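Side-chain contacts in siderophore-interacting protein (Aeromonas hydrophila, PDB 6K2L), which binds flavin-adenine dinucleotide and probably reduces ferric siderophores so that their iron is released inside the cell: residues 23-28 with 143-148; 47-52 with 97-102; 148-153 with 215-220. The protein carries 1 engineered substitution. All coordinates share one frame; numbering follows the deposited sequence.

Contact 1 (23-28 with 143-148); sequences PHLRRI and GDLTAL. With FAD (flavin-adenine dinucleotide), chain C.
L25, at the start of strand 25-28, meets L145, in the turn that follows strand 138-144, through van der Waals contacts alone. The CD1 methyl of L25 comes to 4.4 Å from CD2 of L145 and also lies beside the backbone carbonyl of L145, with L25 CD1 3.9 Å from L145 O. The other branch of L25 serves a second leucine: its CD2 sits 4.3 Å from CD2 of L148, in the first turn of the following helix. The first torsion, with CG anti to the backbone N (chi1 -163°), carries the branch point toward 143-148, and the second parts the two methyls between L145 and L148. H24 contributes near its backbone, where L145 CD1 lies 3.7 Å from H24 O; its imidazole leads away, and its ring meets that of Y172. L145 also packs on A100 and V170, so its isobutyl group is wedged between the two halves of the molecule.

Those halves are the antiparallel barrel that carries strand 25-31 and the parallel sheet that carries strand 138-144, the two-domain plan of the ferredoxin-reductase-like flavoproteins. The contact therefore belongs to the interdomain interface.

Polar bonds shape the turn itself. D144 OD1 accepts from T146 N at 2.7 Å, forming an Asx turn; the donor comes from the anti side of the carboxylate, 30° out of its plane, and the N-H...O angle is a bent 134°. The second oxygen, OD2, takes the backbone N of E221 and NE1 of W249, so both carboxylate oxygens are bonded.

Cofactor contacts fall to T146. Its CG2 lies 3.3 Å from FAD N6A of the adenine, while its CB is 3.6 Å from FAD N1 on the isoalloxazine, so one side chain touches both ring systems of the folded cofactor.

Contact 2 (47-52 with 97-102); sequences IKIMLP and IDFALH. With FAD (flavin-adenine dinucleotide), chain C.
A100 N donates to FAD O2 at 2.9 Å and 173°, a nearly straight bond. Two residues earlier along the strand, D98 O accepts from FAD N3 at 3.0 Å. Together the two bonds read the N3-H and C2=O edge of the flavin as a donor and acceptor pair, so strand 97-100 fixes the rotation of the pyrimidine end in the pocket. The A100 methyl lies beside the same O2.

H102 grips the other half of the cofactor. Its NE2 donates to FAD O2P at 3.2 Å, with the phosphate oxygen in the ring plane, while the adenine covers one face of the imidazole: FAD C4A stands 3.6 Å above the plane, over the ring centre. A first torsion of 63° holds the ring between its own backbone N and carbonyl carbon, and ND1, bonded to the amide of D104, fixes which way the ring is flipped.

The two strands belong to the six-stranded antiparallel barrel of the flavin domain but are not neighbours in it; strand 79-89 runs between them. Their axes stay 11.4 Å apart at 72°, too distant for backbone pairing, and apolar side chains meet in the interval between them.

I47 and I97 approach end to end, their CD1 methyls 3.7 Å apart. I97 CD1 is also 4.2 Å from CG2 of I49, so this one methyl touches both I47 and I49. The remaining branch of I49 turns to F99: CD1 approaches the ring at its edge, near the ring plane and closest to CZ. The F99 side chain sets off alongside strand 47-51 rather than toward it, but its ring ends nearer, where it also meets the ring of F83 from strand 79-89.

Contact 3 (148-153 with 215-220); sequences LPAISA and YFWFGG
Helix 148-153 and strand 215-218 keep their backbones well separated, A150 CA being 8.9 Å from G219 CA and I151 CA 8.8 Å from W217 CA. That spacing suits side-chain packing rather than backbone bonding. It is the arrangement of a Rossmann-like domain, in which a helix covers a parallel sheet: the helix follows strand 138-144, and strand 214-218 lies beside strand 138-144 in that sheet.

From the strand side the contact is made by W217. With its CG trans to the backbone N (chi1 -168°), the indole leaves the strand toward the helix and presents its six-membered ring. I151 meets this ring at a slant, neither flat on a face nor squarely at an edge. Both its CG1 and its CD1 lie close to CZ3, I151 CD1 and W217 CZ3 being 3.5 Å apart, so the ethyl branch does all the touching. A150 adds a methyl from the neighbouring helix position, its CB 3.9 Å from W217 CZ2, again obliquely. A third neighbour is the strand's own continuation, where G219 CA lies 3.9 Å from W217 CH2. Beyond the helix partners, the indole stacks with Y244 of the adjacent strand, and the A150 methyl also touches T84 of the flavin barrel.

Inside the helix the carbonyl of L148 is gripped twice. S152 N bonds to it at 2.9 Å in the normal helical manner, and S152 OG donates at 2.6 Å to L148 O, tilted 32° from the carbonyl plane and on the opposite face from S152 N.

The three contacts lead from the flavin barrel into the Rossmann-like domain. Contact 2 lies within the barrel, contact 3 within the parallel-sheet domain, and contact 1 joins them. Contacts 1 and 2, with centres about 11 Å apart, are tied by neighbouring strands: R27 NE and D98 OD1 form a 2.8 Å salt bridge, and R26 O and F99 N a probable hydrogen bond. Contacts 1 and 3, also about 11 Å apart between centres, share L148, and A147 CB packs 3.7 Å from W217 CH2. Contacts 2 and 3 meet where D98 CB lies 3.4 Å from P149 CG. FAD is touched by T146, by A100 and H102, and by P149, so each contact supplies part of its pocket.

Contact 1 (23-28 with 143-148)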
loop_
_atom_site.group_PDB
_atom_site.type_symbol
_atom_site.label_atom_id
_atom_site.label_comp_id
_atom_site.label_asym_id
_atom_site.label_seq_id
_atom_site.Cartn_x
_atom_site.Cartn_y
_atom_site.Cartn_z
ATOM N N PRO A 23 2.307 -19.459 14.582
ATOM C CA PRO A 23 3.022 -19.642 15.862
ATOM C C PRO A 23 4.372 -18.933 15.958
ATOM O O PRO A 23 4.798 -18.589 17.066
ATOM C CB PRO A 23 3.180 -21.164 15.946
ATOM C CG PRO A 23 2.001 -21.678 15.219
ATOM C CD PRO A 23 1.796 -20.739 14.065
ATOM N N HIS A 24 5.072 -18.716 14.841
ATOM C CA HIS A 24 6.369 -18.047 14.866
ATOM C C HIS A 24 6.379 -16.748 14.067
ATOM O O HIS A 24 7.419 -16.337 13.556
ATOM C CB HIS A 24 7.468 -18.972 14.368
ATOM C CG HIS A 24 7.684 -20.154 15.245
ATOM N ND1 HIS A 24 6.858 -21.259 15.214
ATOM C CD2 HIS A 24 8.612 -20.399 16.201
ATOM C CE1 HIS A 24 7.279 -22.144 16.100
ATOM N NE2 HIS A 24 8.340 -21.647 16.715
ATOM N N LEU A 25 5.235 -16.091 13.956
ATOM C CA LEU A 25 5.155 -14.792 13.305
ATOM C C LEU A 25 4.181 -13.943 14.110
ATOM O O LEU A 25 2.982 -14.226 14.154
ATOM C CB LEU A 25 4.726 -14.925 11.842
ATOM C CG LEU A 25 5.040 -13.641 11.048
ATOM C CD1 LEU A 25 6.560 -13.431 10.915
ATOM C CD2 LEU A 25 4.330 -13.580 9.692
ATOM N N ARG A 26 4.694 -12.915 14.759
ATOM C CA ARG A 26 3.922 -12.153 15.733
ATOM C C ARG A 26 3.746 -10.727 15.228
ATOM O O ARG A 26 4.731 -10.008 15.051
ATOM C CB ARG A 26 4.617 -12.180 17.096
ATOM C CG ARG A 26 3.854 -11.445 18.172
ATOM C CD ARG A 26 4.449 -11.702 19.541
ATOM N NE ARG A 26 3.911 -12.954 20.075
ATOM C CZ ARG A 26 4.536 -13.732 20.948
ATOM N NH1 ARG A 26 5.725 -13.381 21.423
ATOM N NH2 ARG A 26 3.964 -14.854 21.351
ATOM N N ARG A 27 2.503 -10.335 14.973
ATOM C CA ARG A 27 2.171 -9.009 14.452
ATOM C C ARG A 27 1.936 -8.072 15.628
ATOM O O ARG A 27 0.937 -8.206 16.352
ATOM C CB ARG A 27 0.927 -9.058 13.566
ATOM C CG ARG A 27 0.388 -7.679 13.151
ATOM C CD ARG A 27 -0.404 -7.741 11.826
ATOM N NE ARG A 27 0.271 -8.620 10.879
ATOM C CZ ARG A 27 -0.335 -9.421 10.005
ATOM N NH1 ARG A 27 -1.666 -9.451 9.925
ATOM N NH2 ARG A 27 0.409 -10.195 9.210
ATOM N N ILE A 28 2.846 -7.120 15.814
ATOM C CA ILE A 28 2.757 -6.140 16.882
ATOM C C ILE A 28 2.285 -4.834 16.268
ATOM O O ILE A 28 2.861 -4.350 15.286
ATOM C CB ILE A 28 4.104 -5.974 17.591
ATOM C CG1 ILE A 28 4.473 -7.277 18.314
ATOM C CG2 ILE A 28 4.036 -4.802 18.501
ATOM C CD1 ILE A 28 5.918 -7.310 18.843
ATOM N N GLY A 143 12.120 -16.000 0.057
ATOM C CA GLY A 143 12.449 -15.526 1.391
ATOM C C GLY A 143 12.124 -16.556 2.455
ATOM O O GLY A 143 11.716 -17.686 2.166
ATOM N N ASP A 144 12.323 -16.144 3.708
ATOM C CA ASP A 144 11.969 -16.943 4.866
ATOM C C ASP A 144 11.015 -16.102 5.703
ATOM O O ASP A 144 10.534 -15.066 5.233
ATOM C CB ASP A 144 13.229 -17.402 5.626
ATOM C CG ASP A 144 14.099 -16.223 6.157
ATOM O OD1 ASP A 144 13.568 -15.126 6.456
ATOM O OD2 ASP A 144 15.330 -16.407 6.306
ATOM N N LEU A 145 10.750 -16.530 6.948
ATOM C CA LEU A 145 9.837 -15.765 7.799
ATOM C C LEU A 145 10.285 -14.319 8.018
ATOM O O LEU A 145 9.434 -13.449 8.256
ATOM C CB LEU A 145 9.677 -16.440 9.161
ATOM C CG LEU A 145 8.668 -17.577 9.147
ATOM C CD1 LEU A 145 8.512 -18.141 10.537
ATOM C CD2 LEU A 145 7.344 -17.106 8.572
ATOM N N THR A 146 11.593 -14.028 7.985
ATOM C CA THR A 146 11.994 -12.636 8.151
ATOM C C THR A 146 11.631 -11.780 6.944
ATOM O O THR A 146 11.504 -10.558 7.085
ATOM C CB THR A 146 13.487 -12.532 8.412
ATOM O OG1 THR A 146 14.201 -12.927 7.244
ATOM C CG2 THR A 146 13.882 -13.422 9.540
ATOM N N ALA A 147 11.424 -12.402 5.782
ATOM C CA ALA A 147 11.049 -11.734 4.551
ATOM C C ALA A 147 9.565 -11.879 4.241
ATOM O O ALA A 147 9.072 -11.240 3.316
ATOM C CB ALA A 147 11.875 -12.288 3.381
ATOM N N LEU A 148 8.841 -12.701 4.990
ATOM C CA LEU A 148 7.413 -12.863 4.728
ATOM C C LEU A 148 6.600 -11.589 4.964
ATOM O O LEU A 148 5.601 -11.388 4.256
ATOM C CB LEU A 148 6.872 -14.026 5.570
ATOM C CG LEU A 148 5.437 -14.442 5.277
ATOM C CD1 LEU A 148 5.292 -14.576 3.775
ATOM C CD2 LEU A 148 5.006 -15.723 6.015
HETATM P PA FAD C . 20.133 -10.929 16.798
HETATM O O1A FAD C . 20.520 -10.292 18.095
HETATM O O2A FAD C . 20.483 -10.137 15.531
HETATM O O5B FAD C . 20.803 -12.382 16.532
HETATM C C5B FAD C . 20.817 -13.408 17.548
HETATM C C4B FAD C . 20.976 -14.794 16.956
HETATM O O4B FAD C . 19.710 -15.264 16.439
HETATM C C3B FAD C . 21.971 -14.959 15.810
HETATM O O3B FAD C . 22.610 -16.231 15.896
HETATM C C2B FAD C . 21.080 -14.841 14.565
HETATM O O2B FAD C . 21.560 -15.525 13.410
HETATM C C1B FAD C . 19.794 -15.505 15.044
HETATM N N9A FAD C . 18.609 -14.933 14.454
HETATM C C8A FAD C . 18.363 -13.603 14.225
HETATM N N7A FAD C . 17.181 -13.359 13.708
HETATM C C5A FAD C . 16.607 -14.618 13.605
HETATM C C6A FAD C . 15.354 -15.051 13.134
HETATM N N6A FAD C . 14.406 -14.220 12.695
HETATM N N1A FAD C . 15.098 -16.384 13.155
HETATM C C2A FAD C . 16.044 -17.211 13.611
HETATM N N3A FAD C . 17.258 -16.915 14.091
HETATM C C4A FAD C . 17.475 -15.596 14.064
HETATM N N1 FAD C . 13.129 -9.701 10.655
HETATM C C2 FAD C . 11.843 -9.873 11.081
HETATM O O2 FAD C . 11.552 -10.679 11.968
HETATM N N3 FAD C . 10.820 -9.138 10.504
HETATM C C4 FAD C . 10.956 -8.209 9.501
HETATM O O4 FAD C . 9.968 -7.611 9.073
HETATM C C4X FAD C . 12.327 -8.020 9.062
HETATM N N5 FAD C . 12.559 -7.132 8.101
HETATM C C5X FAD C . 13.856 -6.964 7.683
HETATM C C6 FAD C . 14.112 -6.058 6.663
HETATM C C7 FAD C . 15.404 -5.863 6.181
HETATM C C7M FAD C . 15.638 -4.851 5.088
HETATM C C8 FAD C . 16.474 -6.572 6.761
HETATM C C8M FAD C . 17.895 -6.358 6.301
HETATM C C9 FAD C . 16.220 -7.468 7.795
HETATM C C9A FAD C . 14.926 -7.677 8.252
HETATM N N10 FAD C . 14.643 -8.611 9.270
HETATM C C10 FAD C . 13.346 -8.818 9.694
HETATM C "C1'" FAD C . 15.728 -9.409 9.872
HETATM C "C2'" FAD C . 16.072 -9.024 11.312
HETATM O "O2'" FAD C . 16.747 -7.765 11.377
HETATM C "C3'" FAD C . 16.963 -10.120 11.904
HETATM O "O3'" FAD C . 16.159 -11.271 12.145
HETATM C "C4'" FAD C . 17.680 -9.730 13.195
HETATM O "O4'" FAD C . 18.857 -10.534 13.323
HETATM C "C5'" FAD C . 16.774 -9.881 14.398
HETATM O "O5'" FAD C . 17.435 -9.343 15.558
HETATM P P FAD C . 17.417 -10.101 16.942
HETATM O O1P FAD C . 17.861 -9.068 17.987
HETATM O O2P FAD C . 16.133 -10.745 17.210
HETATM O O3P FAD C . 18.565 -11.201 16.774
#

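Contact 2 (47-52 with 97-102)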
loop_
_atom_site.group_PDB
_atom_site.type_symbol
_atom_site.label_atom_id
_atom_site.label_comp_id
_atom_site.label_asym_id
_atom_site.label_seq_id
_atom_site.Cartn_x
_atom_site.Cartn_y
_atom_site.Cartn_z
ATOM N N ILE A 47 12.541 -0.038 8.174
ATOM C CA ILE A 47 12.788 0.911 9.241
ATOM C C ILE A 47 13.893 0.342 10.117
ATOM O O ILE A 47 14.212 -0.853 10.073
ATOM C CB ILE A 47 11.533 1.192 10.086
ATOM C CG1 ILE A 47 10.830 -0.110 10.476
ATOM C CG2 ILE A 47 10.578 2.072 9.331
ATOM C CD1 ILE A 47 9.693 0.109 11.488
ATOM N N LYS A 48 14.473 1.219 10.921
ATOM C CA LYS A 48 15.304 0.832 12.044
ATOM C C LYS A 48 14.448 0.953 13.294
ATOM O O LYS A 48 13.830 2.000 13.515
ATOM C CB LYS A 48 16.530 1.737 12.152
ATOM C CG LYS A 48 17.448 1.720 10.950
ATOM C CD LYS A 48 17.734 0.293 10.500
ATOM C CE LYS A 48 19.125 0.160 9.910
ATOM N NZ LYS A 48 20.149 0.368 11.001
ATOM N N ILE A 49 14.377 -0.120 14.092
ATOM C CA ILE A 49 13.860 -0.015 15.452
ATOM C C ILE A 49 15.042 0.176 16.395
ATOM O O ILE A 49 16.146 -0.348 16.170
ATOM C CB ILE A 49 12.992 -1.232 15.855
ATOM C CG1 ILE A 49 13.845 -2.460 16.156
ATOM C CG2 ILE A 49 11.895 -1.490 14.843
ATOM C CD1 ILE A 49 13.062 -3.597 16.855
ATOM N N MET A 50 14.827 0.980 17.418
ATOM C CA MET A 50 15.870 1.340 18.362
ATOM C C MET A 50 15.478 0.734 19.697
ATOM O O MET A 50 14.438 1.079 20.266
ATOM C CB MET A 50 16.028 2.856 18.449
ATOM C CG MET A 50 16.586 3.480 17.172
ATOM S SD MET A 50 16.416 5.296 17.027
ATOM C CE MET A 50 14.939 5.389 16.016
ATOM N N LEU A 51 16.268 -0.172 20.158
ATOM C CA LEU A 51 16.075 -0.858 21.409
ATOM C C LEU A 51 17.098 -0.362 22.425
ATOM O O LEU A 51 18.179 0.103 22.053
ATOM C CB LEU A 51 16.212 -2.377 21.223
ATOM C CG LEU A 51 15.131 -2.915 20.260
ATOM C CD1 LEU A 51 15.624 -4.076 19.366
ATOM C CD2 LEU A 51 13.869 -3.328 21.004
ATOM N N PRO A 52 16.759 -0.407 23.705
ATOM C CA PRO A 52 17.733 -0.090 24.750
ATOM C C PRO A 52 18.927 -1.035 24.735
ATOM O O PRO A 52 18.835 -2.196 24.342
ATOM C CB PRO A 52 16.922 -0.262 26.039
ATOM C CG PRO A 52 15.725 -1.151 25.615
ATOM C CD PRO A 52 15.419 -0.673 24.251
ATOM N N ILE A 97 4.315 -4.129 12.743
ATOM C CA ILE A 97 5.569 -4.814 12.460
ATOM C C ILE A 97 5.412 -6.284 12.810
ATOM O O ILE A 97 4.958 -6.600 13.917
ATOM C CB ILE A 97 6.733 -4.207 13.247
ATOM C CG1 ILE A 97 6.823 -2.719 12.958
ATOM C CG2 ILE A 97 8.014 -4.901 12.847
ATOM C CD1 ILE A 97 7.820 -1.988 13.914
ATOM N N ASP A 98 5.812 -7.181 11.886
ATOM C CA ASP A 98 5.732 -8.631 12.100
ATOM C C ASP A 98 7.099 -9.232 12.452
ATOM O O ASP A 98 8.035 -9.189 11.639
ATOM C CB ASP A 98 5.196 -9.345 10.864
ATOM C CG ASP A 98 3.725 -9.062 10.580
ATOM O OD1 ASP A 98 3.035 -8.362 11.371
ATOM O OD2 ASP A 98 3.252 -9.572 9.530
ATOM N N PHE A 99 7.189 -9.853 13.628
ATOM C CA PHE A 99 8.428 -10.411 14.173
ATOM C C PHE A 99 8.498 -11.920 13.934
ATOM O O PHE A 99 7.592 -12.656 14.352
ATOM C CB PHE A 99 8.510 -10.116 15.682
ATOM C CG PHE A 99 8.907 -8.708 15.994
ATOM C CD1 PHE A 99 7.990 -7.660 15.854
ATOM C CD2 PHE A 99 10.203 -8.409 16.395
ATOM C CE1 PHE A 99 8.366 -6.348 16.109
ATOM C CE2 PHE A 99 10.578 -7.093 16.659
ATOM C CZ PHE A 99 9.660 -6.071 16.520
ATOM N N ALA A 100 9.572 -12.385 13.283
ATOM C CA ALA A 100 9.829 -13.827 13.151
ATOM C C ALA A 100 10.375 -14.342 14.481
ATOM O O ALA A 100 11.549 -14.154 14.794
ATOM C CB ALA A 100 10.799 -14.122 12.007
ATOM N N LEU A 101 9.517 -14.994 15.269
ATOM C CA LEU A 101 9.888 -15.500 16.596
ATOM C C LEU A 101 10.981 -16.564 16.499
ATOM O O LEU A 101 10.983 -17.392 15.583
ATOM C CB LEU A 101 8.649 -16.076 17.307
ATOM C CG LEU A 101 7.511 -15.125 17.740
ATOM C CD1 LEU A 101 6.474 -15.823 18.611
ATOM C CD2 LEU A 101 8.036 -13.845 18.433
ATOM N N HIS A 102 11.928 -16.518 17.439
ATOM C CA HIS A 102 12.997 -17.513 17.556
ATOM C C HIS A 102 13.483 -17.521 19.001
ATOM O O HIS A 102 13.027 -16.735 19.842
ATOM C CB HIS A 102 14.163 -17.243 16.580
ATOM C CG HIS A 102 14.882 -15.947 16.833
ATOM N ND1 HIS A 102 16.077 -15.875 17.516
ATOM C CD2 HIS A 102 14.560 -14.672 16.502
ATOM C CE1 HIS A 102 16.464 -14.613 17.593
ATOM N NE2 HIS A 102 15.568 -13.864 16.973
HETATM P PA FAD C . 20.133 -10.929 16.798
HETATM O O1A FAD C . 20.520 -10.292 18.095
HETATM O O2A FAD C . 20.483 -10.137 15.531
HETATM O O5B FAD C . 20.803 -12.382 16.532
HETATM C C5B FAD C . 20.817 -13.408 17.548
HETATM C C4B FAD C . 20.976 -14.794 16.956
HETATM O O4B FAD C . 19.710 -15.264 16.439
HETATM C C3B FAD C . 21.971 -14.959 15.810
HETATM O O3B FAD C . 22.610 -16.231 15.896
HETATM C C2B FAD C . 21.080 -14.841 14.565
HETATM O O2B FAD C . 21.560 -15.525 13.410
HETATM C C1B FAD C . 19.794 -15.505 15.044
HETATM N N9A FAD C . 18.609 -14.933 14.454
HETATM C C8A FAD C . 18.363 -13.603 14.225
HETATM N N7A FAD C . 17.181 -13.359 13.708
HETATM C C5A FAD C . 16.607 -14.618 13.605
HETATM C C6A FAD C . 15.354 -15.051 13.134
HETATM N N6A FAD C . 14.406 -14.220 12.695
HETATM N N1A FAD C . 15.098 -16.384 13.155
HETATM C C2A FAD C . 16.044 -17.211 13.611
HETATM N N3A FAD C . 17.258 -16.915 14.091
HETATM C C4A FAD C . 17.475 -15.596 14.064
HETATM N N1 FAD C . 13.129 -9.701 10.655
HETATM C C2 FAD C . 11.843 -9.873 11.081
HETATM O O2 FAD C . 11.552 -10.679 11.968
HETATM N N3 FAD C . 10.820 -9.138 10.504
HETATM C C4 FAD C . 10.956 -8.209 9.501
HETATM O O4 FAD C . 9.968 -7.611 9.073
HETATM C C4X FAD C . 12.327 -8.020 9.062
HETATM N N5 FAD C . 12.559 -7.132 8.101
HETATM C C5X FAD C . 13.856 -6.964 7.683
HETATM C C6 FAD C . 14.112 -6.058 6.663
HETATM C C7 FAD C . 15.404 -5.863 6.181
HETATM C C7M FAD C . 15.638 -4.851 5.088
HETATM C C8 FAD C . 16.474 -6.572 6.761
HETATM C C8M FAD C . 17.895 -6.358 6.301
HETATM C C9 FAD C . 16.220 -7.468 7.795
HETATM C C9A FAD C . 14.926 -7.677 8.252
HETATM N N10 FAD C . 14.643 -8.611 9.270
HETATM C C10 FAD C . 13.346 -8.818 9.694
HETATM C "C1'" FAD C . 15.728 -9.409 9.872
HETATM C "C2'" FAD C . 16.072 -9.024 11.312
HETATM O "O2'" FAD C . 16.747 -7.765 11.377
HETATM C "C3'" FAD C . 16.963 -10.120 11.904
HETATM O "O3'" FAD C . 16.159 -11.271 12.145
HETATM C "C4'" FAD C . 17.680 -9.730 13.195
HETATM O "O4'" FAD C . 18.857 -10.534 13.323
HETATM C "C5'" FAD C . 16.774 -9.881 14.398
HETATM O "O5'" FAD C . 17.435 -9.343 15.558
HETATM P P FAD C . 17.417 -10.101 16.942
HETATM O O1P FAD C . 17.861 -9.068 17.987
HETATM O O2P FAD C . 16.133 -10.745 17.210
HETATM O O3P FAD C . 18.565 -11.201 16.774
#

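Contact 3 (148-153 with 215-220)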
loop_
_atom_site.group_PDB
_atom_site.type_symbol
_atom_site.label_atom_id
_atom_site.label_comp_id
_atom_site.label_asym_id
_atom_site.label_seq_id
_atom_site.Cartn_x
_atom_site.Cartn_y
_atom_site.Cartn_z
ATOM N N LEU A 148 8.841 -12.701 4.990
ATOM C CA LEU A 148 7.413 -12.863 4.728
ATOM C C LEU A 148 6.600 -11.589 4.964
ATOM O O LEU A 148 5.601 -11.388 4.256
ATOM C CB LEU A 148 6.872 -14.026 5.570
ATOM C CG LEU A 148 5.437 -14.442 5.277
ATOM C CD1 LEU A 148 5.292 -14.576 3.775
ATOM C CD2 LEU A 148 5.006 -15.723 6.015
ATOM N N PRO A 149 6.912 -10.727 5.926
ATOM C CA PRO A 149 6.106 -9.498 6.028
ATOM C C PRO A 149 6.247 -8.576 4.823
ATOM O O PRO A 149 5.231 -8.051 4.342
ATOM C CB PRO A 149 6.605 -8.879 7.338
ATOM C CG PRO A 149 7.086 -10.096 8.129
ATOM C CD PRO A 149 7.740 -10.947 7.124
ATOM N N ALA A 150 7.464 -8.410 4.298
ATOM C CA ALA A 150 7.704 -7.636 3.078
ATOM C C ALA A 150 7.012 -8.239 1.865
ATOM O O ALA A 150 6.364 -7.518 1.089
ATOM C CB ALA A 150 9.198 -7.559 2.793
ATOM N N ILE A 151 7.187 -9.549 1.660
ATOM C CA ILE A 151 6.528 -10.235 0.553
ATOM C C ILE A 151 4.997 -10.173 0.679
ATOM O O ILE A 151 4.303 -10.030 -0.324
ATOM C CB ILE A 151 7.049 -11.676 0.447
ATOM C CG1 ILE A 151 8.531 -11.632 0.082
ATOM C CG2 ILE A 151 6.229 -12.463 -0.584
ATOM C CD1 ILE A 151 9.230 -13.014 0.157
ATOM N N SER A 152 4.444 -10.255 1.894
ATOM C CA SER A 152 2.998 -10.109 2.059
ATOM C C SER A 152 2.536 -8.700 1.705
ATOM O O SER A 152 1.519 -8.514 0.999
ATOM C CB SER A 152 2.593 -10.450 3.488
ATOM O OG SER A 152 3.080 -11.720 3.879
ATOM N N ALA A 153 3.263 -7.704 2.220
ATOM C CA ALA A 153 2.966 -6.312 1.921
ATOM C C ALA A 153 3.028 -6.040 0.423
ATOM O O ALA A 153 2.189 -5.302 -0.104
ATOM C CB ALA A 153 3.931 -5.389 2.674
ATOM N N TYR A 215 10.984 -8.570 -12.246
ATOM C CA TYR A 215 11.577 -8.092 -11.006
ATOM C C TYR A 215 11.875 -9.297 -10.122
ATOM O O TYR A 215 10.980 -10.104 -9.847
ATOM C CB TYR A 215 10.639 -7.125 -10.297
ATOM C CG TYR A 215 11.225 -6.497 -9.052
ATOM C CD1 TYR A 215 12.396 -5.750 -9.119
ATOM C CD2 TYR A 215 10.588 -6.630 -7.809
ATOM C CE1 TYR A 215 12.932 -5.163 -7.982
ATOM C CE2 TYR A 215 11.114 -6.041 -6.667
ATOM C CZ TYR A 215 12.289 -5.311 -6.766
ATOM O OH TYR A 215 12.823 -4.733 -5.644
ATOM N N PHE A 216 13.130 -9.423 -9.698
ATOM C CA PHE A 216 13.585 -10.497 -8.832
ATOM C C PHE A 216 13.829 -9.942 -7.437
ATOM O O PHE A 216 14.523 -8.941 -7.278
ATOM C CB PHE A 216 14.857 -11.128 -9.384
ATOM C CG PHE A 216 14.694 -11.706 -10.758
ATOM C CD1 PHE A 216 14.685 -10.886 -11.888
ATOM C CD2 PHE A 216 14.563 -13.074 -10.928
ATOM C CE1 PHE A 216 14.539 -11.437 -13.161
ATOM C CE2 PHE A 216 14.418 -13.631 -12.206
ATOM C CZ PHE A 216 14.401 -12.809 -13.319
ATOM N N TRP A 217 13.226 -10.571 -6.435
ATOM C CA TRP A 217 13.287 -10.104 -5.059
ATOM C C TRP A 217 13.721 -11.277 -4.196
ATOM O O TRP A 217 12.985 -12.261 -4.073
ATOM C CB TRP A 217 11.942 -9.556 -4.609
ATOM C CG TRP A 217 11.980 -8.795 -3.321
ATOM C CD1 TRP A 217 12.006 -7.435 -3.173
ATOM C CD2 TRP A 217 12.004 -9.344 -1.992
ATOM N NE1 TRP A 217 12.043 -7.104 -1.833
ATOM C CE2 TRP A 217 12.029 -8.260 -1.091
ATOM C CE3 TRP A 217 11.960 -10.639 -1.480
ATOM C CZ2 TRP A 217 12.014 -8.437 0.290
ATOM C CZ3 TRP A 217 11.949 -10.816 -0.106
ATOM C CH2 TRP A 217 11.975 -9.721 0.762
ATOM N N PHE A 218 14.932 -11.183 -3.636
ATOM C CA PHE A 218 15.524 -12.191 -2.766
ATOM C C PHE A 218 15.816 -11.531 -1.417
ATOM O O PHE A 218 16.585 -10.563 -1.349
ATOM C CB PHE A 218 16.801 -12.757 -3.401
ATOM C CG PHE A 218 16.636 -13.199 -4.854
ATOM C CD1 PHE A 218 15.592 -14.036 -5.231
ATOM C CD2 PHE A 218 17.531 -12.785 -5.834
ATOM C CE1 PHE A 218 15.443 -14.447 -6.563
ATOM C CE2 PHE A 218 17.396 -13.184 -7.157
ATOM C CZ PHE A 218 16.356 -14.025 -7.527
ATOM N N GLY A 219 15.167 -12.022 -0.353
ATOM C CA GLY A 219 15.410 -11.532 0.989
ATOM C C GLY A 219 15.401 -12.684 1.976
ATOM O O GLY A 219 15.238 -13.836 1.606
ATOM N N GLY A 220 15.545 -12.357 3.247
ATOM C CA GLY A 220 15.653 -13.427 4.229
ATOM C C GLY A 220 17.087 -13.851 4.482
ATOM O O GLY A 220 18.016 -13.095 4.196
#